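Local coordinates for Glyoxalase/bleomycin resistance protein/dioxygenase (Albidiferax ferrireducens T118, PDB 4QB5) that is a member of the vicinal oxygen chelate superfamily and may act as a dioxygenase, though its own reaction and substrate are not established, at residues G30-E35 against Q78-G83; V36-Y41 against Y60-P65; L45-I50 against C98-A103; T111-P116 against Y131-D136. One frame throughout, in Å; residues are numbered along the deposited sequence.

Contact 1: residues G30-E35 against Q78-G83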
loop_
_atom_site.group_PDB
_atom_site.type_symbol
_atom_site.label_atom_id
_atom_site.label_comp_id
_atom_site.label_asym_id
_atom_site.label_seq_id
_atom_site.Cartn_x
_atom_site.Cartn_y
_atom_site.Cartn_z
ATOM N N GLY C 30 9.101 1.866 -3.131
ATOM C CA GLY C 30 10.465 1.985 -3.621
ATOM C C GLY C 30 11.070 3.332 -3.375
ATOM O O GLY C 30 10.408 4.352 -3.465
ATOM N N VAL C 31 12.331 3.363 -2.977
ATOM C CA VAL C 31 13.005 4.653 -2.796
ATOM C C VAL C 31 14.360 4.628 -3.510
ATOM O O VAL C 31 14.936 3.565 -3.694
ATOM C CB VAL C 31 13.218 4.956 -1.281
ATOM C CG1 VAL C 31 11.905 4.937 -0.555
ATOM C CG2 VAL C 31 14.170 3.966 -0.621
ATOM N N ASN C 32 14.848 5.790 -3.926
ATOM C CA ASN C 32 16.098 5.882 -4.662
ATOM C C ASN C 32 17.273 6.223 -3.760
ATOM O O ASN C 32 18.417 6.004 -4.141
ATOM C CB ASN C 32 15.954 6.811 -5.884
ATOM C CG ASN C 32 15.188 6.111 -7.086
ATOM O OD1 ASN C 32 14.236 6.690 -7.711
ATOM N ND2 ASN C 32 15.624 4.885 -7.424
ATOM N N ASP C 33 16.974 6.627 -2.522
ATOM C CA ASP C 33 18.022 6.903 -1.520
ATOM C C ASP C 33 17.554 6.507 -0.146
ATOM O O ASP C 33 16.756 7.244 0.514
ATOM C CB ASP C 33 18.366 8.386 -1.546
ATOM C CG ASP C 33 19.588 8.702 -0.672
ATOM O OD1 ASP C 33 19.775 8.023 0.383
ATOM O OD2 ASP C 33 20.326 9.604 -1.067
ATOM N N LEU C 34 17.995 5.326 0.269
ATOM C CA LEU C 34 17.505 4.747 1.481
ATOM C C LEU C 34 17.685 5.602 2.754
ATOM O O LEU C 34 16.812 5.609 3.628
ATOM C CB LEU C 34 18.106 3.396 1.692
ATOM C CG LEU C 34 17.476 2.202 1.039
ATOM C CD1 LEU C 34 18.432 1.021 1.159
ATOM C CD2 LEU C 34 16.135 1.828 1.619
ATOM N N GLU C 35 18.813 6.317 2.860
ATOM C CA GLU C 35 19.132 7.037 4.065
ATOM C C GLU C 35 18.332 8.307 4.120
ATOM O O GLU C 35 17.833 8.669 5.183
ATOM C CB GLU C 35 20.679 7.304 4.163
ATOM C CG GLU C 35 21.472 6.030 4.338
ATOM C CD GLU C 35 21.056 5.205 5.551
ATOM O OE1 GLU C 35 20.715 5.759 6.633
ATOM O OE2 GLU C 35 21.060 3.978 5.450
ATOM N N GLN C 78 16.453 -1.475 -11.029
ATOM C CA GLN C 78 16.061 -0.312 -11.747
ATOM C C GLN C 78 15.522 0.741 -10.768
ATOM O O GLN C 78 15.193 0.433 -9.612
ATOM C CB GLN C 78 14.973 -0.699 -12.782
ATOM C CG GLN C 78 15.366 -1.769 -13.795
ATOM C CD GLN C 78 16.283 -1.213 -14.897
ATOM O OE1 GLN C 78 17.356 -0.710 -14.613
ATOM N NE2 GLN C 78 15.879 -1.357 -16.155
ATOM N N PRO C 79 15.459 1.980 -11.206
ATOM C CA PRO C 79 15.027 3.095 -10.343
ATOM C C PRO C 79 13.617 2.948 -9.796
ATOM O O PRO C 79 12.734 2.357 -10.438
ATOM C CB PRO C 79 15.045 4.305 -11.263
ATOM C CG PRO C 79 15.939 3.928 -12.384
ATOM C CD PRO C 79 15.764 2.453 -12.572
ATOM N N ALA C 80 13.434 3.459 -8.599
ATOM C CA ALA C 80 12.183 3.378 -7.906
ATOM C C ALA C 80 11.285 4.320 -8.587
ATOM O O ALA C 80 11.745 5.383 -8.932
ATOM C CB ALA C 80 12.333 3.880 -6.466
ATOM N N THR C 81 10.000 3.989 -8.716
ATOM C CA THR C 81 9.057 4.942 -9.291
ATOM C C THR C 81 7.833 4.774 -8.470
ATOM O O THR C 81 7.685 3.790 -7.740
ATOM C CB THR C 81 8.666 4.580 -10.765
ATOM O OG1 THR C 81 8.252 3.225 -10.786
ATOM C CG2 THR C 81 9.829 4.769 -11.697
ATOM N N HIS C 82 6.932 5.702 -8.610
ATOM C CA HIS C 82 5.646 5.563 -7.969
ATOM C C HIS C 82 4.509 5.417 -9.007
ATOM O O HIS C 82 4.517 6.056 -10.046
ATOM C CB HIS C 82 5.378 6.776 -7.092
ATOM C CG HIS C 82 5.612 8.083 -7.774
ATOM N ND1 HIS C 82 4.597 8.775 -8.408
ATOM C CD2 HIS C 82 6.733 8.841 -7.922
ATOM C CE1 HIS C 82 5.084 9.888 -8.940
ATOM N NE2 HIS C 82 6.372 9.955 -8.655
ATOM N N GLY C 83 3.523 4.593 -8.682
ATOM C CA GLY C 83 2.490 4.216 -9.633
ATOM C C GLY C 83 1.387 5.284 -9.698
ATOM O O GLY C 83 0.930 5.759 -8.676
HETATM O O HOH W 1 7.253 2.772 -4.971
#
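A80 points its methyl toward the backbone of G30 and V31. A80 CB lies 3.4 Å from G30 C and 3.5 Å from V31 N, so it rests against the peptide that joins these two residues. G30 has no side chain here, and the two backbones come close: the CA atoms of G30 and A80 are 4.8 Å apart. N32 flanks the methyl. Its CG sits 3.7 Å from A80 CB, and its amide end lies beside the backbone of P79 and A80. The torsion that sets CG anti to the carbonyl carbon (chi1 -77°) brings the amide to this side. Which amide atom is the oxygen is uncertain.

One water joins the two backbones beside the methyl. It accepts from G30 N at 2.8 Å and donates to T81 O at 3.0 Å. Further out, N32 N is held by D136 OD1, and V31 pairs with T72 through backbone bonds. D33 then caps helix 34-46: its OD1 takes a weak bond from E35 N and another bond from V36 N. T81, whose CB points away from 30-35, and P79 also bond to N84 of the second subunit.

The loop 78-83 thus meets both the end of strand 24-30 and the dimer partner. The water satisfies G30 N and T81 O, so the two backbones are tied through solvent as well as through the packed methyl of A80.

Contact 2: residues V36-Y41 against Y60-P65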
loop_
_atom_site.group_PDB
_atom_site.type_symbol
_atom_site.label_atom_id
_atom_site.label_comp_id
_atom_site.label_asym_id
_atom_site.label_seq_id
_atom_site.Cartn_x
_atom_site.Cartn_y
_atom_site.Cartn_z
ATOM N N VAL C 36 18.218 8.997 2.995
ATOM C CA VAL C 36 17.295 10.120 2.871
ATOM C C VAL C 36 15.844 9.694 3.248
ATOM O O VAL C 36 15.182 10.391 4.020
ATOM C CB VAL C 36 17.357 10.776 1.481
ATOM C CG1 VAL C 36 16.160 11.701 1.245
ATOM C CG2 VAL C 36 18.661 11.595 1.328
ATOM N N SER C 37 15.371 8.547 2.749
ATOM C CA SER C 37 13.995 8.121 3.029
ATOM C C SER C 37 13.823 7.661 4.474
ATOM O O SER C 37 12.791 7.847 5.024
ATOM C CB SER C 37 13.571 7.002 2.038
ATOM O OG SER C 37 13.472 7.565 0.719
ATOM N N LYS C 38 14.819 6.992 5.043
ATOM C CA LYS C 38 14.820 6.603 6.439
ATOM C C LYS C 38 14.624 7.832 7.347
ATOM O O LYS C 38 13.852 7.814 8.310
ATOM C CB LYS C 38 16.101 5.900 6.819
ATOM C CG LYS C 38 16.072 5.446 8.264
ATOM C CD LYS C 38 17.395 4.901 8.694
ATOM C CE LYS C 38 17.244 4.169 9.996
ATOM N NZ LYS C 38 16.957 5.086 11.102
ATOM N N LYS C 39 15.297 8.909 7.015
ATOM C CA LYS C 39 15.228 10.085 7.849
ATOM C C LYS C 39 13.839 10.732 7.729
ATOM O O LYS C 39 13.244 11.138 8.734
ATOM C CB LYS C 39 16.344 11.027 7.481
ATOM C CG LYS C 39 16.301 12.318 8.277
ATOM C CD LYS C 39 17.543 13.175 7.974
ATOM C CE LYS C 39 17.142 14.634 7.867
ATOM N NZ LYS C 39 16.072 14.780 6.830
ATOM N N PHE C 40 13.313 10.813 6.517
ATOM C CA PHE C 40 11.896 11.226 6.332
ATOM C C PHE C 40 10.886 10.368 7.117
ATOM O O PHE C 40 10.096 10.922 7.912
ATOM C CB PHE C 40 11.589 11.257 4.828
ATOM C CG PHE C 40 10.185 11.580 4.501
ATOM C CD1 PHE C 40 9.773 12.885 4.406
ATOM C CD2 PHE C 40 9.275 10.598 4.270
ATOM C CE1 PHE C 40 8.464 13.188 4.066
ATOM C CE2 PHE C 40 7.966 10.889 3.930
ATOM C CZ PHE C 40 7.547 12.190 3.835
ATOM N N TYR C 41 10.930 9.042 6.935
ATOM C CA TYR C 41 9.918 8.142 7.560
ATOM C C TYR C 41 10.076 8.034 9.087
ATOM O O TYR C 41 9.081 7.937 9.787
ATOM C CB TYR C 41 9.799 6.760 6.861
ATOM C CG TYR C 41 9.057 6.865 5.568
ATOM C CD1 TYR C 41 7.668 6.981 5.572
ATOM C CD2 TYR C 41 9.713 6.847 4.309
ATOM C CE1 TYR C 41 6.965 7.122 4.411
ATOM C CE2 TYR C 41 8.982 6.927 3.121
ATOM C CZ TYR C 41 7.632 7.084 3.174
ATOM O OH TYR C 41 6.879 7.217 2.008
ATOM N N TYR C 60 14.505 -0.646 4.922
ATOM C CA TYR C 60 14.195 -0.368 6.292
ATOM C C TYR C 60 12.733 -0.674 6.546
ATOM O O TYR C 60 11.850 -0.249 5.753
ATOM C CB TYR C 60 14.481 1.099 6.622
ATOM C CG TYR C 60 15.952 1.432 6.809
ATOM C CD1 TYR C 60 16.603 1.201 8.025
ATOM C CD2 TYR C 60 16.675 2.020 5.786
ATOM C CE1 TYR C 60 17.956 1.520 8.184
ATOM C CE2 TYR C 60 18.012 2.318 5.931
ATOM C CZ TYR C 60 18.646 2.072 7.130
ATOM O OH TYR C 60 19.964 2.437 7.195
ATOM N N PHE C 61 12.486 -1.309 7.688
ATOM C CA PHE C 61 11.159 -1.755 8.112
ATOM C C PHE C 61 10.696 -1.011 9.330
ATOM O O PHE C 61 11.499 -0.722 10.259
ATOM C CB PHE C 61 11.173 -3.252 8.446
ATOM C CG PHE C 61 11.214 -4.118 7.236
ATOM C CD1 PHE C 61 10.073 -4.301 6.485
ATOM C CD2 PHE C 61 12.373 -4.725 6.839
ATOM C CE1 PHE C 61 10.092 -5.100 5.358
ATOM C CE2 PHE C 61 12.407 -5.521 5.689
ATOM C CZ PHE C 61 11.278 -5.715 4.960
ATOM N N TYR C 62 9.404 -0.707 9.317
ATOM C CA TYR C 62 8.717 0.046 10.368
ATOM C C TYR C 62 7.559 -0.837 10.824
ATOM O O TYR C 62 6.500 -0.932 10.167
ATOM C CB TYR C 62 8.152 1.366 9.781
ATOM C CG TYR C 62 9.234 2.320 9.379
ATOM C CD1 TYR C 62 9.894 2.187 8.184
ATOM C CD2 TYR C 62 9.621 3.368 10.231
ATOM C CE1 TYR C 62 10.894 3.064 7.814
ATOM C CE2 TYR C 62 10.631 4.216 9.879
ATOM C CZ TYR C 62 11.285 4.054 8.690
ATOM O OH TYR C 62 12.264 4.970 8.389
ATOM N N ARG C 63 7.793 -1.552 11.896
ATOM C CA ARG C 63 6.893 -2.592 12.342
ATOM C C ARG C 63 5.986 -2.068 13.439
ATOM O O ARG C 63 6.377 -1.218 14.230
ATOM C CB ARG C 63 7.706 -3.791 12.822
ATOM C CG ARG C 63 8.606 -4.399 11.744
ATOM C CD ARG C 63 9.230 -5.754 12.149
ATOM N NE ARG C 63 10.068 -6.367 11.090
ATOM C CZ ARG C 63 11.371 -6.136 10.885
ATOM N NH1 ARG C 63 12.057 -5.300 11.662
ATOM N NH2 ARG C 63 12.007 -6.750 9.881
ATOM N N SER C 64 4.757 -2.552 13.458
ATOM C CA SER C 64 3.853 -2.375 14.607
ATOM C C SER C 64 3.185 -3.709 14.883
ATOM O O SER C 64 3.393 -4.669 14.169
ATOM C CB SER C 64 2.740 -1.338 14.340
ATOM O OG SER C 64 1.769 -1.856 13.412
ATOM N N PRO C 65 2.362 -3.761 15.937
ATOM C CA PRO C 65 1.607 -4.973 16.161
ATOM C C PRO C 65 0.554 -5.291 15.095
ATOM O O PRO C 65 0.131 -6.433 15.007
ATOM C CB PRO C 65 0.963 -4.723 17.526
ATOM C CG PRO C 65 1.957 -3.863 18.229
ATOM C CD PRO C 65 2.480 -2.948 17.166
#
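K38 of helix 34-46 lays its aliphatic chain across the ring of Y60. Its CB starts 4.1 Å from Y60 CD2, at one border of the ring. CG turns toward the next tyrosine of the strand and lies 3.8 Å from Y62 OH. CD comes over the face of Y60, 3.6 Å from the ring centroid and 18° off the ring normal, a CH-pi contact. CE goes on to the far border, 3.3 Å from Y60 CE1. The chain is extended as far as CE, with CG anti to the backbone N, and crosses the tyrosine at about a right angle. It bends only at the last torsion (chi4 -69°). That bend accompanies the salt bridge of NZ with D42, one turn further along the helix.

Y62 reaches the helix with its hydroxyl end. Y62 OH is 3.4 Å from Y41 CB. Y62 CZ makes an apolar contact with the same carbon, Y41 CB, at 3.6 Å, and this carbon lies oblique to the ring. The hydroxyl bonds to D42 OD1, while Y60 OH bonds to E35 OE2. Both tyrosine hydroxyls thus bond to acids of the same helix that their rings pack on.

Helix 36-41 and strand 60-64 run nearly parallel, 16° apart in direction and 10.1 Å away at the closest approach of the axes. F40 and the ring of Y41 touch strand 139-144 of the second sheet, and Y41 also packs on strand 67-72.

Contact 3: residues L45-I50 against C98-A103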
loop_
_atom_site.group_PDB
_atom_site.type_symbol
_atom_site.label_atom_id
_atom_site.label_comp_id
_atom_site.label_asym_id
_atom_site.label_seq_id
_atom_site.Cartn_x
_atom_site.Cartn_y
_atom_site.Cartn_z
ATOM N N LEU C 45 6.652 8.911 10.622
ATOM C CA LEU C 45 5.923 7.893 11.315
ATOM C C LEU C 45 6.147 7.954 12.819
ATOM O O LEU C 45 5.310 7.448 13.566
ATOM C CB LEU C 45 6.226 6.519 10.751
ATOM C CG LEU C 45 5.985 6.355 9.220
ATOM C CD1 LEU C 45 6.385 4.994 8.762
ATOM C CD2 LEU C 45 4.514 6.610 8.964
ATOM N N GLY C 46 7.260 8.540 13.269
ATOM C CA GLY C 46 7.443 8.797 14.715
ATOM C C GLY C 46 6.252 9.584 15.293
ATOM O O GLY C 46 5.890 9.409 16.458
ATOM N N THR C 47 5.639 10.456 14.504
ATOM C CA THR C 47 4.541 11.271 15.020
ATOM C C THR C 47 3.320 10.384 15.325
ATOM O O THR C 47 2.447 10.777 16.109
ATOM C CB THR C 47 4.031 12.351 14.053
ATOM O OG1 THR C 47 3.465 11.717 12.866
ATOM C CG2 THR C 47 5.095 13.350 13.707
ATOM N N LEU C 48 3.260 9.219 14.688
ATOM C CA LEU C 48 2.203 8.231 14.941
ATOM C C LEU C 48 2.665 7.163 15.878
ATOM O O LEU C 48 1.970 6.168 16.098
ATOM C CB LEU C 48 1.758 7.576 13.607
ATOM C CG LEU C 48 1.392 8.531 12.502
ATOM C CD1 LEU C 48 0.894 7.870 11.241
ATOM C CD2 LEU C 48 0.337 9.491 12.968
ATOM N N GLY C 49 3.826 7.354 16.480
ATOM C CA GLY C 49 4.322 6.413 17.478
ATOM C C GLY C 49 4.966 5.142 16.888
ATOM O O GLY C 49 5.150 4.152 17.577
ATOM N N ILE C 50 5.354 5.192 15.631
ATOM C CA ILE C 50 5.971 4.091 14.925
ATOM C C ILE C 50 7.480 4.356 14.920
ATOM O O ILE C 50 7.884 5.428 14.396
ATOM C CB ILE C 50 5.356 4.000 13.533
ATOM C CG1 ILE C 50 3.908 3.566 13.695
ATOM C CG2 ILE C 50 6.088 3.024 12.603
ATOM C CD1 ILE C 50 3.111 3.722 12.433
ATOM N N CYS C 98 -2.552 13.846 12.500
ATOM C CA CYS C 98 -2.497 14.045 11.069
ATOM C C CYS C 98 -1.760 15.345 10.768
ATOM O O CYS C 98 -0.978 15.380 9.828
ATOM C CB CYS C 98 -3.886 14.131 10.394
ATOM S SG CYS C 98 -4.884 12.647 10.528
ATOM N N ASP C 99 -2.002 16.410 11.534
ATOM C CA ASP C 99 -1.296 17.653 11.248
ATOM C C ASP C 99 0.198 17.532 11.630
ATOM O O ASP C 99 1.006 18.143 11.004
ATOM C CB ASP C 99 -1.859 18.819 12.019
ATOM C CG ASP C 99 -3.198 19.312 11.443
ATOM O OD1 ASP C 99 -3.638 18.919 10.338
ATOM O OD2 ASP C 99 -3.797 20.071 12.169
ATOM N N ALA C 100 0.509 16.855 12.716
ATOM C CA ALA C 100 1.952 16.635 13.125
ATOM C C ALA C 100 2.728 15.824 12.096
ATOM O O ALA C 100 3.870 16.100 11.765
ATOM C CB ALA C 100 1.924 15.865 14.437
ATOM N N PHE C 101 2.064 14.809 11.548
ATOM C CA PHE C 101 2.575 14.049 10.396
ATOM C C PHE C 101 2.899 14.930 9.198
ATOM O O PHE C 101 3.985 14.861 8.651
ATOM C CB PHE C 101 1.439 13.060 10.045
ATOM C CG PHE C 101 1.622 12.220 8.828
ATOM C CD1 PHE C 101 1.973 10.879 8.980
ATOM C CD2 PHE C 101 1.177 12.654 7.590
ATOM C CE1 PHE C 101 2.002 10.024 7.882
ATOM C CE2 PHE C 101 1.207 11.800 6.472
ATOM C CZ PHE C 101 1.609 10.482 6.627
ATOM N N HIS C 102 1.930 15.747 8.812
ATOM C CA HIS C 102 2.070 16.643 7.705
ATOM C C HIS C 102 3.247 17.590 7.944
ATOM O O HIS C 102 4.092 17.753 7.074
ATOM C CB HIS C 102 0.770 17.406 7.425
ATOM C CG HIS C 102 0.842 18.272 6.215
ATOM N ND1 HIS C 102 0.418 17.860 4.966
ATOM C CD2 HIS C 102 1.285 19.531 6.056
ATOM C CE1 HIS C 102 0.624 18.818 4.090
ATOM N NE2 HIS C 102 1.143 19.848 4.729
ATOM N N ALA C 103 3.308 18.187 9.134
ATOM C CA ALA C 103 4.413 19.067 9.467
ATOM C C ALA C 103 5.773 18.346 9.421
ATOM O O ALA C 103 6.745 18.901 8.925
ATOM C CB ALA C 103 4.185 19.730 10.859
#
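A threonine hydroxyl meets the helix 98-103 here without bonding to it. T47 OG1 lies 3.5 Å from F101 CA and 3.7 Å from F101 CB, at the edge of the phenylalanine and near the ring plane. Its hydrogen bond goes instead to L44 O, in helix 34-46. The first torsion (chi1 64°) sets OG1 between the backbone N and the carbonyl carbon, and CG2 then faces A100. T47 CG2 is 3.6 Å from A100 O and 4.1 Å from A100 CB.

Two leucines meet the same ring. L48 CD1 comes obliquely to within 3.9 Å of F101 CD1. L45 CD2 is looser, 4.4 Å from F101 CE1, and lies near the ring plane at the edge. F101 sends its ring toward them with CG anti to the backbone N (chi1 175°). F90 of strand 87-91 touches L45, L48 and F101. F101 also packs on A142 and L132 of the second sheet.

The backbone of 45-50 folds tightly as the helix ends. L45 O accepts from both L48 N and I50 N, which reach it from opposite faces of its plane. G49 N bonds to G46 O, and G49 has positive phi. This is a Schellman motif, with G49 as its C-prime residue. It closes helix 34-46 and turns T47 and L48 against helix 95-107. Both sheets have strand order 1-4-3-2, which fits the paired beta-alpha-beta-beta-beta modules of the vicinal oxygen chelate fold.

Contact 4: residues T111-P116 against Y131-D136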
loop_
_atom_site.group_PDB
_atom_site.type_symbol
_atom_site.label_atom_id
_atom_site.label_comp_id
_atom_site.label_asym_id
_atom_site.label_seq_id
_atom_site.Cartn_x
_atom_site.Cartn_y
_atom_site.Cartn_z
ATOM N N THR C 111 6.791 16.920 0.181
ATOM C CA THR C 111 6.102 18.075 -0.363
ATOM C C THR C 111 4.590 17.869 -0.129
ATOM O O THR C 111 4.096 16.740 0.000
ATOM C CB THR C 111 6.386 18.210 -1.836
ATOM O OG1 THR C 111 6.033 16.994 -2.448
ATOM C CG2 THR C 111 7.888 18.477 -2.106
ATOM N N THR C 112 3.855 18.948 0.029
ATOM C CA THR C 112 2.434 18.818 0.300
ATOM C C THR C 112 1.804 18.567 -1.060
ATOM O O THR C 112 2.458 18.688 -2.060
ATOM C CB THR C 112 1.832 20.059 0.953
ATOM O OG1 THR C 112 0.516 19.705 1.448
ATOM C CG2 THR C 112 1.771 21.202 -0.060
ATOM N N CYS C 113 0.564 18.156 -1.079
ATOM C CA CYS C 113 -0.160 17.894 -2.292
ATOM C C CYS C 113 -1.168 19.037 -2.388
ATOM O O CYS C 113 -0.893 20.182 -2.031
ATOM C CB CYS C 113 -0.950 16.600 -2.125
ATOM S SG CYS C 113 -0.035 15.046 -2.157
ATOM N N GLU C 114 -2.372 18.699 -2.836
ATOM C CA GLU C 114 -3.564 19.416 -2.444
ATOM C C GLU C 114 -4.665 18.327 -2.271
ATOM O O GLU C 114 -4.500 17.126 -2.699
ATOM C CB GLU C 114 -3.900 20.506 -3.485
ATOM C CG GLU C 114 -2.741 20.926 -4.409
ATOM C CD GLU C 114 -2.445 19.927 -5.537
ATOM O OE1 GLU C 114 -1.408 19.196 -5.501
ATOM O OE2 GLU C 114 -3.266 19.880 -6.483
ATOM N N GLU C 115 -5.743 18.670 -1.573
ATOM C CA GLU C 115 -5.890 19.913 -0.823
ATOM C C GLU C 115 -4.985 19.933 0.429
ATOM O O GLU C 115 -4.414 18.905 0.828
ATOM C CB GLU C 115 -7.345 20.044 -0.361
ATOM C CG GLU C 115 -8.035 21.349 -0.697
ATOM C CD GLU C 115 -8.456 21.426 -2.144
ATOM O OE1 GLU C 115 -8.471 22.547 -2.682
ATOM O OE2 GLU C 115 -8.785 20.374 -2.732
ATOM N N PRO C 116 -4.888 21.090 1.078
ATOM C CA PRO C 116 -4.276 21.074 2.394
ATOM C C PRO C 116 -5.008 20.156 3.407
ATOM O O PRO C 116 -6.136 19.709 3.150
ATOM C CB PRO C 116 -4.348 22.546 2.811
ATOM C CG PRO C 116 -5.470 23.120 1.981
ATOM C CD PRO C 116 -5.245 22.459 0.669
ATOM N N TYR C 131 -2.346 14.956 3.258
ATOM C CA TYR C 131 -1.631 14.371 2.139
ATOM C C TYR C 131 -0.239 14.905 1.923
ATOM O O TYR C 131 -0.017 16.078 2.044
ATOM C CB TYR C 131 -2.405 14.562 0.829
ATOM C CG TYR C 131 -3.639 13.648 0.636
ATOM C CD1 TYR C 131 -3.534 12.392 0.040
ATOM C CD2 TYR C 131 -4.893 14.072 1.029
ATOM C CE1 TYR C 131 -4.648 11.574 -0.166
ATOM C CE2 TYR C 131 -6.024 13.269 0.850
ATOM C CZ TYR C 131 -5.897 12.021 0.264
ATOM O OH TYR C 131 -7.042 11.265 0.062
ATOM N N LEU C 132 0.687 14.033 1.524
ATOM C CA LEU C 132 2.073 14.409 1.167
ATOM C C LEU C 132 2.584 13.556 0.024
ATOM O O LEU C 132 2.039 12.488 -0.246
ATOM C CB LEU C 132 3.070 14.069 2.306
ATOM C CG LEU C 132 2.950 14.816 3.600
ATOM C CD1 LEU C 132 3.725 14.054 4.670
ATOM C CD2 LEU C 132 3.470 16.257 3.429
ATOM N N ARG C 133 3.663 14.002 -0.586
ATOM C CA ARG C 133 4.542 13.118 -1.364
ATOM C C ARG C 133 5.818 13.004 -0.568
ATOM O O ARG C 133 6.356 14.046 -0.132
ATOM C CB ARG C 133 4.853 13.696 -2.766
ATOM C CG ARG C 133 3.589 13.723 -3.616
ATOM C CD ARG C 133 3.809 14.043 -5.067
ATOM N NE ARG C 133 2.869 13.247 -5.875
ATOM C CZ ARG C 133 1.621 13.572 -6.172
ATOM N NH1 ARG C 133 1.062 14.742 -5.760
ATOM N NH2 ARG C 133 0.940 12.732 -6.950
ATOM N N ASP C 134 6.334 11.794 -0.486
ATOM C CA ASP C 134 7.632 11.547 0.100
ATOM C C ASP C 134 8.732 12.064 -0.883
ATOM O O ASP C 134 8.433 12.588 -1.966
ATOM C CB ASP C 134 7.754 10.081 0.593
ATOM C CG ASP C 134 8.099 9.070 -0.505
ATOM O OD1 ASP C 134 8.298 9.441 -1.695
ATOM O OD2 ASP C 134 8.182 7.838 -0.157
ATOM N N PRO C 135 9.976 11.986 -0.473
ATOM C CA PRO C 135 11.076 12.505 -1.285
ATOM C C PRO C 135 11.160 11.857 -2.632
ATOM O O PRO C 135 11.677 12.478 -3.509
ATOM C CB PRO C 135 12.332 12.170 -0.452
ATOM C CG PRO C 135 11.823 12.180 0.957
ATOM C CD PRO C 135 10.419 11.589 0.874
ATOM N N ASP C 136 10.614 10.648 -2.797
ATOM C CA ASP C 136 10.589 9.956 -4.111
ATOM C C ASP C 136 9.317 10.181 -4.919
ATOM O O ASP C 136 9.214 9.655 -5.984
ATOM C CB ASP C 136 10.808 8.460 -3.893
ATOM C CG ASP C 136 12.221 8.160 -3.403
ATOM O OD1 ASP C 136 13.132 7.971 -4.247
ATOM O OD2 ASP C 136 12.451 8.188 -2.186
HETATM O O HOH W 2 8.162 15.191 -2.802
HETATM O O HOH W 3 -0.882 16.514 -5.741
HETATM O O HOH W 4 -3.091 17.448 2.654
#
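The hairpin of strands 111-120 and 127-133 begins with an antiparallel hydrogen-bonded pair, T111 with R133. T111 N donates to R133 O at 2.9 Å, in the carbonyl plane. R133 N returns a bond to T111 O at 2.8 Å, with the donor tilted 16° from the plane. On the same face of the sheet, T111 OG1 rests 3.5 Å from R133 CB. That hydroxyl also shares a water with D134 O.

Past this pair the strands part, and C113 turns its side chain toward strand 131-133. C113 SG is 3.8 Å from both Y131 CB and R133 NH1. The sulfur lies oblique to the guanidinium. L132 turns to the other face, where helix 95-107 packs on it through H102 and I106.

Waters carry the polar links where the backbones diverge. One accepts from Y131 N and donates to E115 O. Another lies in the guanidinium plane at its edge, accepting from R133 NH1 and donating to E114 OE1, though E114 is poorly ordered.

D134 OD1 accepts from D136 N at 2.8 Å, an Asx turn that follows the end of strand 127-133. The hairpin belongs to a mixed four-stranded sheet, as in the modules of the vicinal oxygen chelate fold.

How the contacts relate
Contacts 1, 2 and 3 follow helix 34-46 from its capped start to its Schellman end. Contacts 1 and 2 are buried, while contacts 3 and 4 are partly buried. Contact 2 sets the helix on the first sheet with aromatic rings and lysine carbons. Contact 3 joins its end to helix 95-107, mostly by apolar side chains. Contact 4 is the one with strand pairing, and its polar links run partly through waters and involve charged side chains. Contacts 1 to 3 reach the second subunit, contact 1 most, and contact 4 does not. Contact 4 touches all three others. Its tie to contact 2 includes a hydrogen bond between D134 and the hydroxyl of Y41.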